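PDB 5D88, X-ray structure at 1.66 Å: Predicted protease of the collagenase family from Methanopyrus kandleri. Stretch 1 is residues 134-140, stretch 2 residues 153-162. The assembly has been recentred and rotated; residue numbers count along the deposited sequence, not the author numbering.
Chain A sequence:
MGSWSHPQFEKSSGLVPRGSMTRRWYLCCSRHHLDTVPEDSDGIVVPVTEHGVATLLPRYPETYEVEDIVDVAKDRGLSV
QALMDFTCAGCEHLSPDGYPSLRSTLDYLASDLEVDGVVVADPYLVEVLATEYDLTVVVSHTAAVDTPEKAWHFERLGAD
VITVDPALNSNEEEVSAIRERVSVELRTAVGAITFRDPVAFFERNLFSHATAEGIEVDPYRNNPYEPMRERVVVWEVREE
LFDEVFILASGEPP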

# COMPACT_ATOMS: atom_id res chain seq x y z
N ASP A 134 20.64 -17.87 -0.93
CA ASP A 134 20.32 -19.09 -0.19
C ASP A 134 19.95 -18.74 1.24
O ASP A 134 20.47 -19.30 2.20
N LEU A 135 19.09 -17.75 1.38
CA LEU A 135 18.56 -17.27 2.65
C LEU A 135 17.10 -17.69 2.77
O LEU A 135 16.42 -17.91 1.76
N THR A 136 16.61 -17.79 4.01
CA THR A 136 15.18 -17.97 4.23
C THR A 136 14.45 -16.71 3.79
O THR A 136 14.76 -15.61 4.26
N VAL A 137 13.46 -16.86 2.91
CA VAL A 137 12.69 -15.73 2.40
C VAL A 137 11.35 -15.70 3.12
O VAL A 137 10.50 -16.58 2.92
N VAL A 138 11.17 -14.69 3.98
CA VAL A 138 9.98 -14.54 4.82
C VAL A 138 9.19 -13.35 4.30
O VAL A 138 9.73 -12.23 4.20
N VAL A 139 7.92 -13.56 3.98
CA VAL A 139 7.04 -12.46 3.61
C VAL A 139 6.51 -11.82 4.89
O VAL A 139 5.85 -12.48 5.71
N SER A 140 6.78 -10.53 5.04
CA SER A 140 6.34 -9.77 6.20
C SER A 140 4.83 -9.64 6.26
O SER A 140 4.15 -9.61 5.24
N HIS A 153 0.53 -16.61 -4.78
CA HIS A 153 1.43 -15.83 -5.62
C HIS A 153 2.76 -15.57 -4.93
O HIS A 153 3.81 -15.63 -5.59
N PHE A 154 2.75 -15.29 -3.62
CA PHE A 154 4.04 -15.08 -2.94
C PHE A 154 4.85 -16.38 -2.89
O PHE A 154 6.08 -16.35 -3.03
N GLU A 155 4.18 -17.52 -2.73
CA GLU A 155 4.89 -18.80 -2.80
C GLU A 155 5.53 -18.99 -4.16
O GLU A 155 6.70 -19.39 -4.27
N ARG A 156 4.77 -18.71 -5.22
CA ARG A 156 5.27 -18.88 -6.58
C ARG A 156 6.48 -17.99 -6.84
O ARG A 156 7.41 -18.39 -7.55
N LEU A 157 6.51 -16.80 -6.24
CA LEU A 157 7.65 -15.91 -6.39
C LEU A 157 8.86 -16.38 -5.60
O LEU A 157 9.97 -15.90 -5.88
N GLY A 158 8.68 -17.28 -4.64
CA GLY A 158 9.80 -17.87 -3.93
C GLY A 158 9.79 -17.76 -2.42
O GLY A 158 10.80 -18.04 -1.77
N ALA A 159 8.67 -17.37 -1.82
CA ALA A 159 8.64 -17.30 -0.37
C ALA A 159 8.83 -18.68 0.24
O ALA A 159 8.30 -19.67 -0.26
N ASP A 160 9.60 -18.72 1.34
CA ASP A 160 9.73 -19.91 2.18
C ASP A 160 8.75 -19.91 3.35
O ASP A 160 8.32 -20.97 3.81
N VAL A 161 8.43 -18.71 3.83
CA VAL A 161 7.57 -18.48 5.00
C VAL A 161 6.69 -17.29 4.66
O VAL A 161 7.18 -16.30 4.10
N ILE A 162 5.41 -17.37 4.99
CA ILE A 162 4.49 -16.26 4.81
C ILE A 162 3.91 -15.88 6.16
O ILE A 162 3.36 -16.73 6.86

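What does the helical start of stretch 2 offer to the strand? Phe154 points toward stretch 1, with chi1 at -89° (m), and lays one ring face under Val139. CG1 of Val139 sits 4.1 Å from the centroid of the Phe154 ring, nearly along the ring normal, a CH-pi contact; Val139 CG2 also comes 3.6 Å from Phe154 CD1. His153 and Arg156 stay out of reach, paired with each other by a hydrogen bond from Arg156 NH2 to His153 ND1 (3.0 Å).

How does the chain turn from helix to strand? Gly158, with positive phi, closes a Schellman motif, and its O lies 3.8 Å from Val137 CB. Ala159 then places its CB 3.5 Å from Val139 CG2.

Which polar side chain ties the stretches together? Asp160 (chi1 m) points toward stretch 1, and its OD2 accepts a 2.9 Å hydrogen bond from Val137 N. A water donates to the same OD2 (2.5 Å) and to Leu135 O (2.6 Å), bridging the two residues.

How do the strand residues pack? Val161 (t) shares a sheet face with Val138 (t), Val138 CG2 lying 4.0 Å from Val161 CB. Ile162 (m) shares the other face with Val139 (t), its CG1 4.2 Å from Val139 CG2.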

# COMPACT_ATOMS: atom_id res chain seq x y z
CB ASP A 134 21.49 -20.05 -0.22
CG ASP A 134 21.16 -21.40 0.35
OD1 ASP A 134 19.97 -21.78 0.33
OD2 ASP A 134 22.09 -22.09 0.81
CB LEU A 135 18.67 -15.74 2.72
CG LEU A 135 20.05 -15.14 2.56
CD1 LEU A 135 20.02 -13.63 2.41
CD2 LEU A 135 20.88 -15.52 3.75
CB THR A 136 14.87 -18.24 5.71
OG1 THR A 136 15.67 -19.31 6.20
CG2 THR A 136 13.41 -18.61 5.90
CB VAL A 137 12.50 -15.83 0.88
CG1 VAL A 137 11.74 -14.62 0.36
CG2 VAL A 137 13.83 -15.95 0.18
CB VAL A 138 10.35 -14.32 6.29
CG1 VAL A 138 9.10 -14.21 7.16
CG2 VAL A 138 11.26 -15.40 6.79
CB VAL A 139 5.90 -12.92 2.71
CG1 VAL A 139 4.98 -11.74 2.40
CG2 VAL A 139 6.45 -13.53 1.42
CB SER A 140 6.95 -8.37 6.16
OG SER A 140 6.67 -7.66 7.37
CB HIS A 153 0.74 -14.54 -6.05
CG HIS A 153 -0.30 -14.78 -7.11
ND1 HIS A 153 0.02 -14.89 -8.45
CD2 HIS A 153 -1.64 -14.97 -7.04
CE1 HIS A 153 -1.07 -15.11 -9.16
NE2 HIS A 153 -2.10 -15.17 -8.32
CB PHE A 154 3.83 -14.50 -1.55
CG PHE A 154 3.78 -13.01 -1.51
CD1 PHE A 154 4.94 -12.25 -1.57
CD2 PHE A 154 2.58 -12.35 -1.44
CE1 PHE A 154 4.89 -10.87 -1.52
CE2 PHE A 154 2.53 -10.98 -1.41
CZ PHE A 154 3.68 -10.24 -1.45
CB GLU A 155 3.92 -19.94 -2.49
CG GLU A 155 4.55 -21.32 -2.62
CD GLU A 155 3.59 -22.46 -2.28
OE1 GLU A 155 2.56 -22.61 -2.98
OE2 GLU A 155 3.86 -23.18 -1.30
CB ARG A 156 4.15 -18.59 -7.58
CG ARG A 156 4.52 -18.94 -9.02
CD ARG A 156 3.38 -18.70 -10.02
NE ARG A 156 2.73 -17.41 -9.82
CZ ARG A 156 3.22 -16.25 -10.26
NH1 ARG A 156 4.37 -16.20 -10.92
NH2 ARG A 156 2.55 -15.13 -10.02
CB LEU A 157 7.29 -14.49 -5.95
CG LEU A 157 6.31 -13.73 -6.83
CD1 LEU A 157 5.93 -12.46 -6.07
CD2 LEU A 157 6.88 -13.38 -8.21
CB ALA A 159 7.32 -16.70 0.11
CB ASP A 160 11.15 -20.00 2.74
CG ASP A 160 12.20 -20.17 1.66
OD1 ASP A 160 12.03 -21.07 0.80
OD2 ASP A 160 13.21 -19.43 1.67
CB VAL A 161 8.41 -18.15 6.25
CG1 VAL A 161 7.53 -17.90 7.46
CG2 VAL A 161 9.42 -19.22 6.52
CB ILE A 162 3.39 -16.58 3.80
CG1 ILE A 162 4.01 -16.75 2.41
CG2 ILE A 162 2.37 -15.45 3.77
CD1 ILE A 162 3.04 -17.18 1.32
O HOH W 1 15.51 -20.28 1.01